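Local coordinates for protein tryptophan--tRNA ligase (Pyrococcus horikoshii, PDB 3JXE) that joins L-tryptophan to its cognate tRNA at the expense of ATP, as a class I aminoacyl-tRNA synthetase, at residues F158-A169 against F193-F204; V244-M254 against V302-F310. All coordinates share one frame; numbering follows the deposited sequence.

The two contacts stand at the two ends of one tryptophanyl-adenylate site in a class I synthetase with a Rossmann fold. Their centres are about 34 Å apart, on opposite sides of the chain's centre, and their nearest atoms are about 12 Å apart; TYM touches both, its tryptophanyl end at interaction 1 and its adenine at interaction 2. Interaction 1 closes before interaction 2 opens along the chain. It pairs helix 160-171 with helix 189-199 beside edge strand 150-154 and the second subunit, and carries Gln-198, which binds the tryptophanyl amino group. Interaction 2 sets the loop after strand 237-241, which runs into the KMSKS region, against helix 301-311, and carries Val-244, Lys-253 and Met-254, which meet the adenine.

Interaction 1: residues F158-A169 against F193-F204; sequences FTKIYEMAIPIA and FFPAIQIAPTFF. With TYM (tryptophanyl-5'AMP), chain E.
Ala-165 packs against Ala-196 and Ala-200 where two helices meet at 111°, with axes 8.1 Å apart. Its CB lies 3.4 Å from Ala-196 O and also touches Ala-200 CB; alanines on both helices keep this part of the crossing low and let the backbones come close. Around these small residues, long side chains fill the hollows. Ile-161 CG1 and Ile-197 CG2 meet crosswise on one flank, while farther along Ile-168 reaches out with CG1 trans to the backbone N (chi1 -159°), bringing CD1 to 3.6 Å from Ile-199 CG2. The Phe-193 ring enters a groove between two residues: Tyr-162 CE2 lies 3.6 Å from Phe-193 CZ, and Ala-169 CB lies 3.5 Å from Phe-193 CE2.

Met-164 is the long bump that meets the segment's last residues. Its chain bends at chi3 (65°), which lays CE over the centre of the Phe-204 ring at 3.6 Å, a CH-pi contact, with the sulfur obliquely placed in a Met-aromatic pair. Phe-158 CE1 meets the same ring at its edge, in plane.

Gln-198 points away from this packing, and its OE1 accepts a bond from TYM NH3 at 3.1 Å. A leucine here would probably leave the tryptophanyl amino group without this acceptor and Gln-217 without its amide partner.

Across the dimer interface, Phe-193 stacks on Phe-193 of the second subunit and Tyr-162 OH bonds to Asp-115 of that subunit. Within the chain, helix 218-227 packs against Gln-198 and Ile-199, and strand 150-154 touches Ile-161 and Pro-201.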
# COMPACT_ATOMS: atom_id res chain seq x y z
N PHE B 158 1.24 -0.37 11.44
CA PHE B 158 -0.20 -0.56 11.34
C PHE B 158 -0.56 -0.53 9.86
O PHE B 158 -1.18 0.42 9.38
CB PHE B 158 -0.93 0.53 12.13
CG PHE B 158 -2.43 0.38 12.15
CD1 PHE B 158 -3.25 1.29 11.47
CD2 PHE B 158 -3.03 -0.66 12.85
CE1 PHE B 158 -4.64 1.16 11.49
CE2 PHE B 158 -4.42 -0.81 12.88
CZ PHE B 158 -5.22 0.11 12.20
N THR B 159 -0.16 -1.58 9.15
CA THR B 159 -0.31 -1.65 7.70
C THR B 159 -1.77 -1.81 7.25
O THR B 159 -2.05 -1.96 6.06
CB THR B 159 0.54 -2.78 7.09
OG1 THR B 159 0.35 -3.99 7.82
CG2 THR B 159 2.02 -2.40 7.10
N LYS B 160 -2.68 -1.75 8.21
CA LYS B 160 -4.11 -1.83 7.94
C LYS B 160 -4.59 -0.70 7.02
O LYS B 160 -5.56 -0.87 6.28
CB LYS B 160 -4.90 -1.83 9.26
CG LYS B 160 -6.20 -2.63 9.24
CD LYS B 160 -7.40 -1.74 8.90
CE LYS B 160 -8.72 -2.46 9.15
NZ LYS B 160 -8.89 -3.66 8.27
N ILE B 161 -3.91 0.46 7.06
CA ILE B 161 -4.29 1.59 6.19
C ILE B 161 -4.17 1.27 4.71
O ILE B 161 -4.81 1.92 3.89
CB ILE B 161 -3.56 2.95 6.51
CG1 ILE B 161 -2.07 2.93 6.13
CG2 ILE B 161 -3.85 3.42 7.93
CD1 ILE B 161 -1.22 1.82 6.72
N TYR B 162 -3.35 0.27 4.37
CA TYR B 162 -3.29 -0.19 2.99
C TYR B 162 -4.65 -0.71 2.54
O TYR B 162 -5.14 -0.33 1.48
CB TYR B 162 -2.21 -1.25 2.78
CG TYR B 162 -2.17 -1.78 1.37
CD1 TYR B 162 -2.56 -3.09 1.08
CD2 TYR B 162 -1.79 -0.95 0.31
CE1 TYR B 162 -2.54 -3.57 -0.22
CE2 TYR B 162 -1.77 -1.43 -1.00
CZ TYR B 162 -2.15 -2.73 -1.25
OH TYR B 162 -2.13 -3.20 -2.55
N GLU B 163 -5.27 -1.56 3.36
CA GLU B 163 -6.61 -2.06 3.11
C GLU B 163 -7.65 -0.93 3.21
O GLU B 163 -8.68 -0.96 2.54
CB GLU B 163 -6.94 -3.20 4.07
CG GLU B 163 -8.17 -4.04 3.71
CD GLU B 163 -9.47 -3.48 4.27
OE1 GLU B 163 -9.44 -2.89 5.38
OE2 GLU B 163 -10.52 -3.64 3.62
N MET B 164 -7.35 0.07 4.04
CA MET B 164 -8.22 1.24 4.19
C MET B 164 -8.07 2.24 3.03
O MET B 164 -8.91 3.12 2.87
CB MET B 164 -7.93 1.96 5.50
CG MET B 164 -8.35 1.21 6.75
SD MET B 164 -7.72 1.97 8.26
CE MET B 164 -8.57 3.55 8.26
N ALA B 165 -7.01 2.09 2.24
CA ALA B 165 -6.71 3.01 1.14
C ALA B 165 -7.20 2.51 -0.21
O ALA B 165 -7.47 3.31 -1.11
CB ALA B 165 -5.22 3.29 1.08
N ILE B 166 -7.32 1.19 -0.35
CA ILE B 166 -7.69 0.56 -1.62
C ILE B 166 -8.95 1.16 -2.28
O ILE B 166 -8.91 1.50 -3.47
CB ILE B 166 -7.76 -1.00 -1.50
CG1 ILE B 166 -6.40 -1.60 -1.13
CG2 ILE B 166 -8.29 -1.64 -2.78
CD1 ILE B 166 -5.29 -1.36 -2.16
N PRO B 167 -10.07 1.28 -1.53
CA PRO B 167 -11.27 1.90 -2.11
C PRO B 167 -11.02 3.22 -2.87
O PRO B 167 -11.44 3.34 -4.02
CB PRO B 167 -12.16 2.14 -0.89
CG PRO B 167 -11.80 1.02 0.02
CD PRO B 167 -10.32 0.84 -0.14
N ILE B 168 -10.33 4.17 -2.25
CA ILE B 168 -10.06 5.46 -2.90
C ILE B 168 -8.88 5.39 -3.89
O ILE B 168 -8.75 6.25 -4.77
CB ILE B 168 -9.88 6.63 -1.88
CG1 ILE B 168 -10.12 7.98 -2.57
CG2 ILE B 168 -8.52 6.56 -1.18
CD1 ILE B 168 -10.43 9.13 -1.64
N ALA B 169 -8.05 4.37 -3.76
CA ALA B 169 -6.95 4.14 -4.71
C ALA B 169 -7.48 3.67 -6.06
O ALA B 169 -6.75 3.66 -7.05
CB ALA B 169 -5.95 3.15 -4.14
N PHE B 193 0.97 6.50 -5.24
CA PHE B 193 -0.02 5.79 -4.44
C PHE B 193 -0.32 6.49 -3.12
O PHE B 193 -1.45 6.44 -2.63
CB PHE B 193 0.43 4.36 -4.17
CG PHE B 193 -0.55 3.55 -3.37
CD1 PHE B 193 -0.29 3.25 -2.04
CD2 PHE B 193 -1.73 3.09 -3.94
CE1 PHE B 193 -1.19 2.50 -1.29
CE2 PHE B 193 -2.63 2.34 -3.20
CZ PHE B 193 -2.37 2.05 -1.87
N PHE B 194 0.70 7.14 -2.56
CA PHE B 194 0.62 7.66 -1.19
C PHE B 194 -0.60 8.51 -0.81
O PHE B 194 -1.10 8.38 0.30
CB PHE B 194 1.92 8.38 -0.78
CG PHE B 194 1.83 8.99 0.59
CD1 PHE B 194 1.63 10.36 0.73
CD2 PHE B 194 1.90 8.20 1.73
CE1 PHE B 194 1.52 10.93 1.99
CE2 PHE B 194 1.79 8.76 2.99
CZ PHE B 194 1.60 10.13 3.12
N PRO B 195 -1.08 9.39 -1.72
CA PRO B 195 -2.27 10.17 -1.36
C PRO B 195 -3.44 9.33 -0.83
O PRO B 195 -4.19 9.79 0.03
CB PRO B 195 -2.65 10.86 -2.67
CG PRO B 195 -1.37 11.00 -3.38
CD PRO B 195 -0.59 9.75 -3.06
N ALA B 196 -3.58 8.10 -1.34
CA ALA B 196 -4.59 7.17 -0.85
C ALA B 196 -4.36 6.80 0.62
O ALA B 196 -5.32 6.64 1.38
CB ALA B 196 -4.62 5.92 -1.72
N ILE B 197 -3.10 6.69 1.00
CA ILE B 197 -2.71 6.37 2.38
C ILE B 197 -3.02 7.52 3.35
O ILE B 197 -3.51 7.27 4.45
CB ILE B 197 -1.21 5.96 2.46
CG1 ILE B 197 -0.94 4.68 1.66
CG2 ILE B 197 -0.74 5.81 3.91
CD1 ILE B 197 -1.52 3.40 2.26
N GLN B 198 -2.75 8.76 2.95
CA GLN B 198 -3.00 9.91 3.82
C GLN B 198 -4.49 10.25 3.94
O GLN B 198 -4.92 10.82 4.94
CB GLN B 198 -2.19 11.14 3.38
CG GLN B 198 -2.36 12.36 4.30
CD GLN B 198 -1.17 13.30 4.29
OE1 GLN B 198 -0.07 12.94 3.89
NE2 GLN B 198 -1.40 14.53 4.76
N ILE B 199 -5.25 9.89 2.92
CA ILE B 199 -6.70 10.09 2.93
C ILE B 199 -7.39 9.02 3.79
O ILE B 199 -8.36 9.30 4.49
CB ILE B 199 -7.27 10.11 1.49
CG1 ILE B 199 -7.01 11.48 0.84
CG2 ILE B 199 -8.76 9.80 1.47
CD1 ILE B 199 -7.05 11.47 -0.68
N ALA B 200 -6.84 7.80 3.76
CA ALA B 200 -7.42 6.63 4.44
C ALA B 200 -7.91 6.84 5.89
O ALA B 200 -9.00 6.39 6.22
CB ALA B 200 -6.47 5.43 4.35
N PRO B 201 -7.11 7.51 6.75
CA PRO B 201 -7.55 7.68 8.13
C PRO B 201 -8.86 8.46 8.34
O PRO B 201 -9.38 8.49 9.45
CB PRO B 201 -6.38 8.43 8.78
CG PRO B 201 -5.21 8.11 7.93
CD PRO B 201 -5.77 8.09 6.55
N THR B 202 -9.37 9.09 7.28
CA THR B 202 -10.68 9.76 7.35
C THR B 202 -11.83 8.74 7.37
O THR B 202 -12.97 9.09 7.66
CB THR B 202 -10.90 10.77 6.20
OG1 THR B 202 -10.78 10.10 4.94
CG2 THR B 202 -9.90 11.90 6.27
N PHE B 203 -11.51 7.49 7.06
CA PHE B 203 -12.49 6.41 7.05
C PHE B 203 -12.33 5.49 8.26
O PHE B 203 -12.72 4.32 8.22
CB PHE B 203 -12.40 5.59 5.75
CG PHE B 203 -12.25 6.43 4.50
CD1 PHE B 203 -13.17 7.43 4.20
CD2 PHE B 203 -11.21 6.19 3.62
CE1 PHE B 203 -13.04 8.19 3.04
CE2 PHE B 203 -11.06 6.95 2.46
CZ PHE B 203 -11.99 7.95 2.17
N PHE B 204 -11.76 6.02 9.35
CA PHE B 204 -11.61 5.26 10.59
C PHE B 204 -12.96 5.04 11.27
O PHE B 204 -13.18 4.01 11.91
CB PHE B 204 -10.64 5.94 11.55
CG PHE B 204 -9.26 5.33 11.58
CD1 PHE B 204 -8.14 6.10 11.31
CD2 PHE B 204 -9.09 3.98 11.89
CE1 PHE B 204 -6.86 5.54 11.33
CE2 PHE B 204 -7.82 3.41 11.92
CZ PHE B 204 -6.70 4.20 11.64
P TYM E . 4.70 17.45 8.12
O1P TYM E . 5.37 16.37 8.88
O2P TYM E . 5.44 18.17 7.07
O5' TYM E . 4.15 18.55 9.15
C5' TYM E . 3.34 18.14 10.27
C4' TYM E . 2.31 19.22 10.63
O4' TYM E . 2.98 20.50 10.78
C1' TYM E . 2.33 21.47 9.89
N9 TYM E . 3.42 22.42 9.51
C4 TYM E . 3.52 23.69 9.91
N3 TYM E . 2.75 24.48 10.68
C2 TYM E . 3.08 25.74 10.92
N1 TYM E . 4.18 26.27 10.40
C6 TYM E . 5.00 25.54 9.62
N6 TYM E . 6.10 26.08 9.11
C5 TYM E . 4.68 24.21 9.36
N7 TYM E . 5.25 23.24 8.64
C8 TYM E . 4.49 22.15 8.74
C2' TYM E . 1.74 20.62 8.77
O2' TYM E . 0.60 21.27 8.21
C3' TYM E . 1.27 19.38 9.52
O3' TYM E . -0.01 19.63 10.13
NH3 TYM E . 2.43 14.30 5.04
CA TYM E . 2.26 15.00 6.32
CB TYM E . 1.95 13.99 7.42
CG TYM E . 0.42 13.79 7.63
CD2 TYM E . -0.52 14.72 8.05
CE2 TYM E . -1.77 14.09 8.09
CE3 TYM E . -0.42 16.07 8.40
CD1 TYM E . -0.26 12.64 7.43
NE1 TYM E . -1.63 12.82 7.72
CZ2 TYM E . -2.90 14.80 8.48
CZ3 TYM E . -1.56 16.77 8.79
CH2 TYM E . -2.80 16.14 8.83
C TYM E . 3.53 15.77 6.68
O TYM E . 4.63 15.39 6.25
OPP TYM E . 3.33 16.86 7.49

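Interaction 2: residues V244-M254 against V302-F310; sequences VPSLTSLSGKM and VVFKWLEIF. With TYM (tryptophanyl-5'AMP), chain E; SO4 (sulfate ion), chain F.
Trp-306 meets Pro-245 and its neighbours where the loop leading into the KMSKS region, a signature of class I synthetases, lies against helix 301-311. From CB, the indole swings with CG trans to the carbonyl carbon (chi1 -69°), which carries the ring across to the loop. CD1 comes first, 4.2 Å from Val-244 CG1, a methyl lying over one face, and equally near Pro-245 CG, which lies at the edge. NE1 then donates to Pro-245 O at 3.0 Å; the bond is bent (134°), and the donor stands above the carbonyl plane. CE2 also faces Pro-245 O. Farther round, CZ2 touches Met-254 CE at 3.6 Å, and at the far rim CH2 meets Leu-247 CG at 3.5 Å, while CZ3 nears Leu-247 CD2. Tryptophan suits this place because one broad ring satisfies a loop carbonyl and still covers four side chains.

Nearby, branched Ile-309 presses CD1 on both Val-244 methyls, and Val-302 CG1 lies against the carbonyl oxygens of Ser-246 and Leu-247.

The same loop also binds the adenine: Lys-253 NZ, which also contacts the sulfate, donates to TYM N7, and Val-244 N gives an almost straight bond (178°) to TYM N1 at 2.8 Å.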
# COMPACT_ATOMS: atom_id res chain seq x y z
N VAL B 244 4.31 29.11 10.47
CA VAL B 244 5.24 29.79 11.35
C VAL B 244 6.47 30.15 10.51
O VAL B 244 7.11 29.27 9.94
CB VAL B 244 5.66 28.90 12.54
CG1 VAL B 244 6.52 29.69 13.53
CG2 VAL B 244 4.44 28.34 13.25
N PRO B 245 6.78 31.46 10.41
CA PRO B 245 7.91 31.90 9.60
C PRO B 245 9.26 31.58 10.26
O PRO B 245 9.32 31.40 11.47
CB PRO B 245 7.71 33.41 9.50
CG PRO B 245 6.97 33.77 10.74
CD PRO B 245 6.10 32.59 11.06
N SER B 246 10.32 31.51 9.45
CA SER B 246 11.66 31.31 9.97
C SER B 246 12.19 32.62 10.57
O SER B 246 11.61 33.69 10.34
CB SER B 246 12.60 30.79 8.88
OG SER B 246 12.89 31.78 7.91
N LEU B 247 13.28 32.53 11.33
CA LEU B 247 13.88 33.68 12.00
C LEU B 247 14.23 34.83 11.05
O LEU B 247 13.75 35.95 11.22
CB LEU B 247 15.13 33.26 12.79
CG LEU B 247 14.93 32.70 14.20
CD1 LEU B 247 16.17 31.93 14.64
CD2 LEU B 247 14.60 33.81 15.19
N THR B 248 15.06 34.53 10.06
CA THR B 248 15.57 35.56 9.15
C THR B 248 14.55 35.95 8.08
O THR B 248 14.16 37.12 7.99
CB THR B 248 16.90 35.13 8.47
OG1 THR B 248 16.68 33.92 7.73
CG2 THR B 248 18.00 34.90 9.50
N SER B 249 14.11 34.97 7.30
CA SER B 249 13.26 35.21 6.13
C SER B 249 11.79 35.41 6.47
O SER B 249 11.29 34.91 7.49
CB SER B 249 13.43 34.07 5.12
OG SER B 249 12.75 34.36 3.91
N LEU B 250 11.10 36.17 5.62
CA LEU B 250 9.65 36.37 5.73
C LEU B 250 8.91 35.55 4.67
O LEU B 250 7.69 35.43 4.70
CB LEU B 250 9.29 37.87 5.64
CG LEU B 250 9.44 38.66 4.32
CD1 LEU B 250 8.60 39.94 4.38
CD2 LEU B 250 10.90 38.99 3.98
N SER B 251 9.68 34.99 3.73
CA SER B 251 9.16 34.13 2.68
C SER B 251 9.33 32.65 3.05
O SER B 251 10.19 32.30 3.86
CB SER B 251 9.84 34.43 1.34
OG SER B 251 11.17 33.96 1.31
N GLY B 252 8.51 31.80 2.44
CA GLY B 252 8.50 30.37 2.75
C GLY B 252 7.93 30.10 4.13
O GLY B 252 6.98 30.76 4.55
N LYS B 253 8.52 29.13 4.82
CA LYS B 253 8.13 28.79 6.19
C LYS B 253 9.33 28.27 6.98
O LYS B 253 10.42 28.10 6.42
CB LYS B 253 6.99 27.76 6.19
CG LYS B 253 7.36 26.39 5.64
CD LYS B 253 6.18 25.43 5.73
CE LYS B 253 6.57 24.03 5.25
NZ LYS B 253 7.43 23.31 6.23
N MET B 254 9.13 28.02 8.27
CA MET B 254 10.15 27.38 9.09
C MET B 254 10.29 25.93 8.65
O MET B 254 9.34 25.16 8.71
CB MET B 254 9.78 27.46 10.57
CG MET B 254 10.90 27.02 11.50
SD MET B 254 10.37 26.73 13.20
CE MET B 254 10.08 28.41 13.76
N VAL B 302 9.01 39.16 12.62
CA VAL B 302 9.19 37.76 13.00
C VAL B 302 9.25 37.58 14.52
O VAL B 302 8.62 36.67 15.07
CB VAL B 302 10.47 37.16 12.34
CG1 VAL B 302 10.67 35.70 12.75
CG2 VAL B 302 10.39 37.28 10.81
N VAL B 303 9.99 38.46 15.19
CA VAL B 303 10.14 38.44 16.65
C VAL B 303 8.77 38.42 17.36
O VAL B 303 8.56 37.65 18.29
CB VAL B 303 10.99 39.64 17.17
CG1 VAL B 303 11.24 39.53 18.67
CG2 VAL B 303 12.32 39.72 16.42
N PHE B 304 7.85 39.26 16.88
CA PHE B 304 6.52 39.38 17.48
C PHE B 304 5.46 38.49 16.83
O PHE B 304 4.41 38.25 17.42
CB PHE B 304 6.07 40.84 17.54
CG PHE B 304 6.58 41.58 18.74
CD1 PHE B 304 5.82 41.65 19.91
CD2 PHE B 304 7.82 42.20 18.72
CE1 PHE B 304 6.29 42.32 21.03
CE2 PHE B 304 8.31 42.88 19.84
CZ PHE B 304 7.54 42.95 21.00
N LYS B 305 5.74 38.01 15.61
CA LYS B 305 4.88 37.04 14.94
C LYS B 305 4.77 35.76 15.76
O LYS B 305 3.68 35.22 15.94
CB LYS B 305 5.40 36.72 13.53
CG LYS B 305 4.94 37.68 12.43
CD LYS B 305 3.82 37.10 11.56
CE LYS B 305 2.43 37.51 12.03
NZ LYS B 305 1.91 36.67 13.14
N TRP B 306 5.91 35.31 16.28
CA TRP B 306 5.99 34.09 17.08
C TRP B 306 5.26 34.23 18.41
O TRP B 306 4.58 33.30 18.86
CB TRP B 306 7.46 33.74 17.34
CG TRP B 306 8.21 33.29 16.13
CD1 TRP B 306 7.84 33.43 14.82
CD2 TRP B 306 9.49 32.64 16.11
NE1 TRP B 306 8.80 32.90 13.99
CE2 TRP B 306 9.82 32.41 14.75
CE3 TRP B 306 10.39 32.23 17.10
CZ2 TRP B 306 11.02 31.79 14.37
CZ3 TRP B 306 11.57 31.62 16.72
CH2 TRP B 306 11.87 31.40 15.36
N LEU B 307 5.39 35.40 19.04
CA LEU B 307 4.71 35.70 20.29
C LEU B 307 3.21 35.80 20.10
O LEU B 307 2.43 35.42 20.98
CB LEU B 307 5.26 36.99 20.90
CG LEU B 307 6.70 36.98 21.42
CD1 LEU B 307 7.29 38.37 21.38
CD2 LEU B 307 6.78 36.38 22.83
N GLU B 308 2.80 36.32 18.94
CA GLU B 308 1.39 36.45 18.59
C GLU B 308 0.74 35.08 18.37
O GLU B 308 -0.41 34.87 18.75
CB GLU B 308 1.24 37.31 17.33
CG GLU B 308 -0.21 37.69 16.99
CD GLU B 308 -0.37 38.19 15.57
OE1 GLU B 308 0.44 39.04 15.13
OE2 GLU B 308 -1.32 37.75 14.89
N ILE B 309 1.48 34.16 17.76
CA ILE B 309 0.90 32.89 17.31
C ILE B 309 1.07 31.71 18.27
O ILE B 309 0.34 30.72 18.15
CB ILE B 309 1.37 32.51 15.87
CG1 ILE B 309 2.87 32.18 15.85
CG2 ILE B 309 1.01 33.62 14.88
CD1 ILE B 309 3.38 31.67 14.51
N PHE B 310 2.01 31.79 19.21
CA PHE B 310 2.29 30.65 20.09
C PHE B 310 2.75 30.96 21.52
O PHE B 310 2.37 30.26 22.45
CB PHE B 310 3.27 29.68 19.41
CG PHE B 310 3.33 28.32 20.06
CD1 PHE B 310 2.21 27.49 20.07
CD2 PHE B 310 4.51 27.87 20.65
CE1 PHE B 310 2.27 26.23 20.66
CE2 PHE B 310 4.57 26.62 21.25
CZ PHE B 310 3.45 25.79 21.25
P TYM E . 4.70 17.45 8.12
O1P TYM E . 5.37 16.37 8.88
O2P TYM E . 5.44 18.17 7.07
O5' TYM E . 4.15 18.55 9.15
C5' TYM E . 3.34 18.14 10.27
C4' TYM E . 2.31 19.22 10.63
O4' TYM E . 2.98 20.50 10.78
C1' TYM E . 2.33 21.47 9.89
N9 TYM E . 3.42 22.42 9.51
C4 TYM E . 3.52 23.69 9.91
N3 TYM E . 2.75 24.48 10.68
C2 TYM E . 3.08 25.74 10.92
N1 TYM E . 4.18 26.27 10.40
C6 TYM E . 5.00 25.54 9.62
N6 TYM E . 6.10 26.08 9.11
C5 TYM E . 4.68 24.21 9.36
N7 TYM E . 5.25 23.24 8.64
C8 TYM E . 4.49 22.15 8.74
C2' TYM E . 1.74 20.62 8.77
O2' TYM E . 0.60 21.27 8.21
C3' TYM E . 1.27 19.38 9.52
O3' TYM E . -0.01 19.63 10.13
NH3 TYM E . 2.43 14.30 5.04
CA TYM E . 2.26 15.00 6.32
CB TYM E . 1.95 13.99 7.42
CG TYM E . 0.42 13.79 7.63
CD2 TYM E . -0.52 14.72 8.05
CE2 TYM E . -1.77 14.09 8.09
CE3 TYM E . -0.42 16.07 8.40
CD1 TYM E . -0.26 12.64 7.43
NE1 TYM E . -1.63 12.82 7.72
CZ2 TYM E . -2.90 14.80 8.48
CZ3 TYM E . -1.56 16.77 8.79
CH2 TYM E . -2.80 16.14 8.83
C TYM E . 3.53 15.77 6.68
O TYM E . 4.63 15.39 6.25
OPP TYM E . 3.33 16.86 7.49
S SO4 F . 9.76 20.92 7.20
O1 SO4 F . 9.87 21.35 5.81
O2 SO4 F . 9.18 21.99 8.00
O3 SO4 F . 8.91 19.73 7.30
O4 SO4 F . 11.09 20.58 7.71